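Local coordinates for cellulose-binding protein (Saccharophagus degradans, PDB 2YHG) that is a hypothetical protein associated with carbohydrate metabolism, in which the nucleoside hydrolase-like part of this fragment may act on glycosidic bonds, at residues Gly125-Ala129 and Gly130-Ile134; Leu133-Ala136 and Ala137-Asp141. One frame throughout, in Å; residues are numbered along the deposited sequence.

Interaction 1 of 2, residues Gly125-Ala129 and Gly130-Ile134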
loop_
_atom_site.group_PDB
_atom_site.type_symbol
_atom_site.label_atom_id
_atom_site.label_comp_id
_atom_site.label_asym_id
_atom_site.label_seq_id
_atom_site.Cartn_x
_atom_site.Cartn_y
_atom_site.Cartn_z
ATOM N N GLY A 125 18.832 25.225 -2.667
ATOM C CA GLY A 125 19.553 24.717 -3.813
ATOM C C GLY A 125 19.537 23.219 -4.000
ATOM O O GLY A 125 20.215 22.706 -4.898
ATOM N N LYS A 126 18.745 22.499 -3.187
ATOM C CA LYS A 126 18.783 21.039 -3.176
ATOM C C LYS A 126 17.538 20.401 -3.776
ATOM O O LYS A 126 17.278 19.223 -3.572
ATOM C CB LYS A 126 19.083 20.535 -1.763
ATOM C CG LYS A 126 20.397 21.095 -1.265
ATOM C CD LYS A 126 20.853 20.508 0.045
ATOM C CE LYS A 126 22.255 20.990 0.390
ATOM N NZ LYS A 126 22.709 20.545 1.720
ATOM N N ASP A 127 16.799 21.131 -4.598
ATOM C CA ASP A 127 15.668 20.483 -5.258
ATOM C C ASP A 127 16.143 19.349 -6.168
ATOM O O ASP A 127 17.224 19.449 -6.801
ATOM C CB ASP A 127 14.913 21.462 -6.147
ATOM C CG ASP A 127 14.144 22.511 -5.398
ATOM O OD1 ASP A 127 13.785 22.347 -4.213
ATOM O OD2 ASP A 127 13.765 23.513 -6.095
ATOM N N SER A 128 15.318 18.324 -6.301
ATOM C CA SER A 128 15.528 17.278 -7.258
ATOM C C SER A 128 14.340 17.147 -8.182
ATOM O O SER A 128 13.238 17.652 -7.907
ATOM C CB SER A 128 15.799 15.943 -6.551
ATOM O OG SER A 128 14.694 15.560 -5.744
ATOM N N ALA A 129 14.518 16.383 -9.260
ATOM C CA ALA A 129 13.376 16.019 -10.089
ATOM C C ALA A 129 12.299 15.366 -9.237
ATOM O O ALA A 129 11.113 15.646 -9.386
ATOM C CB ALA A 129 13.799 15.143 -11.241
ATOM N N GLY A 130 12.709 14.493 -8.328
ATOM C CA GLY A 130 11.748 13.793 -7.496
ATOM C C GLY A 130 11.023 14.676 -6.504
ATOM O O GLY A 130 9.821 14.536 -6.304
ATOM N N SER A 131 11.727 15.616 -5.870
ATOM C CA SER A 131 11.066 16.481 -4.923
ATOM C C SER A 131 10.066 17.367 -5.649
ATOM O O SER A 131 8.961 17.572 -5.183
ATOM C CB SER A 131 12.070 17.269 -4.064
ATOM O OG SER A 131 12.845 18.181 -4.804
ATOM N N ASN A 132 10.472 17.892 -6.794
ATOM C CA ASN A 132 9.542 18.705 -7.569
ATOM C C ASN A 132 8.364 17.871 -8.061
ATOM O O ASN A 132 7.245 18.409 -8.141
ATOM C CB ASN A 132 10.255 19.355 -8.761
ATOM C CG ASN A 132 11.144 20.501 -8.370
ATOM O OD1 ASN A 132 11.016 21.068 -7.278
ATOM N ND2 ASN A 132 12.060 20.860 -9.261
ATOM N N LEU A 133 8.569 16.611 -8.407
ATOM C CA LEU A 133 7.487 15.737 -8.838
ATOM C C LEU A 133 6.458 15.579 -7.723
ATOM O O LEU A 133 5.243 15.631 -7.959
ATOM C CB LEU A 133 8.080 14.384 -9.285
ATOM C CG LEU A 133 7.104 13.293 -9.763
ATOM C CD1 LEU A 133 7.868 12.222 -10.488
ATOM C CD2 LEU A 133 6.354 12.610 -8.592
ATOM N N ILE A 134 6.910 15.402 -6.481
ATOM C CA ILE A 134 6.027 15.305 -5.367
ATOM C C ILE A 134 5.210 16.579 -5.215
ATOM O O ILE A 134 4.000 16.534 -4.981
ATOM C CB ILE A 134 6.785 14.918 -4.077
ATOM C CG1 ILE A 134 7.346 13.522 -4.194
ATOM C CG2 ILE A 134 5.902 15.068 -2.858
ATOM C CD1 ILE A 134 8.377 13.180 -3.142
HETATM O O HOH W 1 11.601 20.505 -4.614
HETATM O O HOH W 2 13.793 23.243 -8.839
#
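Ser128 and Ser131 meet where the loop after strand 110-112 turns into helix 129-139: the chain is extended at Asp127 and Ser128 and becomes helical at Ala129, and the first turn closes with Asn132 N giving a hydrogen bond to Ser128 O (3.0 Å) and Leu133 N one to Ala129 O (2.9 Å). The two serines exchange bonds. Ser128 OG accepts from Ser131 N at 3.0 Å, while Ser131 OG accepts from Ser128 N at 2.9 Å, an almost straight bond with an N-H...O angle of 172°. In both residues OG sits between its own backbone N and carbonyl carbon, which brings each hydroxyl back to the other's amide. Ser128 OG also bonds to Gln114 OE1.

Beside the cap, Asp127 and Asn132 cross at about a right angle, carboxylate and amide planes 69° apart, and are joined through water. One water donates to Asn132 OD1 at 2.8 Å, lies 2.6 Å from Ser131 OG and gives a weak bond to Asp127 OD1; a second bridges Asp127 OD2 and Asn132 ND2. Helix 155-167 holds these polar ends too: Lys163 forms a salt bridge with Asp127 OD2 and bonds to Asn132 OD1, and Gln159 bonds to Asp127 OD1. The reciprocal serine bonds make a capping box, with Ser128 as N-cap of the helix that follows strand 110-112 in the nucleoside hydrolase-like domain.

Interaction 2 of 2, residues Leu133-Ala136 and Ala137-Asp141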
loop_
_atom_site.group_PDB
_atom_site.type_symbol
_atom_site.label_atom_id
_atom_site.label_comp_id
_atom_site.label_asym_id
_atom_site.label_seq_id
_atom_site.Cartn_x
_atom_site.Cartn_y
_atom_site.Cartn_z
ATOM N N LEU A 133 8.569 16.611 -8.407
ATOM C CA LEU A 133 7.487 15.737 -8.838
ATOM C C LEU A 133 6.458 15.579 -7.723
ATOM O O LEU A 133 5.243 15.631 -7.959
ATOM C CB LEU A 133 8.080 14.384 -9.285
ATOM C CG LEU A 133 7.104 13.293 -9.763
ATOM C CD1 LEU A 133 7.868 12.222 -10.488
ATOM C CD2 LEU A 133 6.354 12.610 -8.592
ATOM N N ILE A 134 6.910 15.402 -6.481
ATOM C CA ILE A 134 6.027 15.305 -5.367
ATOM C C ILE A 134 5.210 16.579 -5.215
ATOM O O ILE A 134 4.000 16.534 -4.981
ATOM C CB ILE A 134 6.785 14.918 -4.077
ATOM C CG1 ILE A 134 7.346 13.522 -4.194
ATOM C CG2 ILE A 134 5.902 15.068 -2.858
ATOM C CD1 ILE A 134 8.377 13.180 -3.142
ATOM N N ILE A 135 5.864 17.739 -5.253
ATOM C CA ILE A 135 5.132 19.004 -5.153
ATOM C C ILE A 135 4.018 19.074 -6.210
ATOM O O ILE A 135 2.875 19.422 -5.907
ATOM C CB ILE A 135 6.060 20.217 -5.258
ATOM C CG1 ILE A 135 7.064 20.236 -4.090
ATOM C CG2 ILE A 135 5.260 21.514 -5.299
ATOM C CD1 ILE A 135 8.101 21.316 -4.195
ATOM N N ALA A 136 4.379 18.756 -7.446
ATOM C CA ALA A 136 3.411 18.865 -8.528
ATOM C C ALA A 136 2.239 17.928 -8.329
ATOM O O ALA A 136 1.081 18.269 -8.610
ATOM C CB ALA A 136 4.073 18.615 -9.864
ATOM N N ALA A 137 2.502 16.734 -7.811
ATOM C CA ALA A 137 1.423 15.767 -7.576
ATOM C C ALA A 137 0.496 16.239 -6.480
ATOM O O ALA A 137 -0.735 16.173 -6.614
ATOM C CB ALA A 137 2.016 14.411 -7.217
ATOM N N VAL A 138 1.040 16.733 -5.383
ATOM C CA VAL A 138 0.216 17.218 -4.288
ATOM C C VAL A 138 -0.596 18.423 -4.723
ATOM O O VAL A 138 -1.758 18.566 -4.337
ATOM C CB VAL A 138 1.054 17.514 -3.048
ATOM C CG1 VAL A 138 0.186 18.138 -1.950
ATOM C CG2 VAL A 138 1.742 16.222 -2.546
ATOM N N ASP A 139 -0.026 19.278 -5.570
ATOM C CA ASP A 139 -0.711 20.458 -6.043
ATOM C C ASP A 139 -1.838 20.133 -7.021
ATOM O O ASP A 139 -2.704 20.959 -7.245
ATOM C CB ASP A 139 0.270 21.413 -6.710
ATOM C CG ASP A 139 1.172 22.164 -5.748
ATOM O OD1 ASP A 139 0.897 22.207 -4.551
ATOM O OD2 ASP A 139 2.109 22.803 -6.275
ATOM N N LYS A 140 -1.782 18.995 -7.708
ATOM C CA LYS A 140 -2.704 18.679 -8.793
ATOM C C LYS A 140 -4.146 18.747 -8.300
ATOM O O LYS A 140 -4.463 18.325 -7.185
ATOM C CB LYS A 140 -2.379 17.294 -9.344
ATOM C CG LYS A 140 -3.036 16.906 -10.627
ATOM C CD LYS A 140 -2.561 15.542 -11.122
ATOM C CE LYS A 140 -3.170 15.142 -12.437
ATOM N NZ LYS A 140 -2.818 13.755 -12.794
ATOM N N ASP A 141 -5.028 19.119 -9.220
ATOM C CA ASP A 141 -6.462 19.244 -8.957
ATOM C C ASP A 141 -7.158 17.901 -9.047
ATOM O O ASP A 141 -8.208 17.763 -9.661
ATOM C CB ASP A 141 -7.129 20.274 -9.891
ATOM C CG ASP A 141 -7.213 19.788 -11.309
ATOM O OD1 ASP A 141 -6.360 18.969 -11.724
ATOM O OD2 ASP A 141 -8.137 20.245 -12.023
#
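Ile135 and Asp139 lie side by side one turn apart on the last part of helix 129-139, pointing the same way, in an i to i+4 pairing within the parallel alpha/beta part of the nucleoside hydrolase-like domain. The methyl CG2 of Ile135 touches the carboxylate, 3.5 Å from Asp139 OD2. With CG2 anti to the backbone N and CG1 beside it (chi1 -63°), Ile135 turns this methyl along the helix to the aspartate. Asp139 CG, beside its own backbone N, comes within 3.2 Å of Ile135 O, the carbonyl that accepts from Asp139 N. A salt bridge from OD2 to Arg168 holds the acidic end and probably stabilises its negative charge.

Ile134 and Val138 form the corresponding apolar pair on a buried side, their CG2 methyls 4.3 Å apart. Val138 CG2 also rests 3.3 Å from Ile134 O, which receives a nearly straight bond from Val138 N (170°). Neighbouring elements flank this side: Ile134 packs on Ile32 of strand 30-35 and on helix 155-167, and Val138 on Phe176 of helix 170-178. Ala137 puts only a methyl against Ile32 and Glu60 of the sheet strands, while its N bonds to Leu133 O. Lys140 is the first residue to leave helical phi/psi, and its N bonds weakly to Ala136 O (3.1 Å, N-H...O angle 122°) and also to Ala137 O at 3.2 Å.

Following the chain from strand 110-112, the loop first reaches interaction 1, which closes the opening turn of helix 129-139; interaction 2 then spans the later turns to the point where the helix ends. Neither contact encloses the other. They run in series, their centres 11 Å apart, and overlap at Leu133 and Ile134, which end the second segment of one and begin the first of the other. Side chains of both contacts touch strand 30-35 of the parallel sheet and helix 155-167. At its start the helix also meets strand 110-112, and toward its end helix 170-178, before the chain continues to strand 146-150.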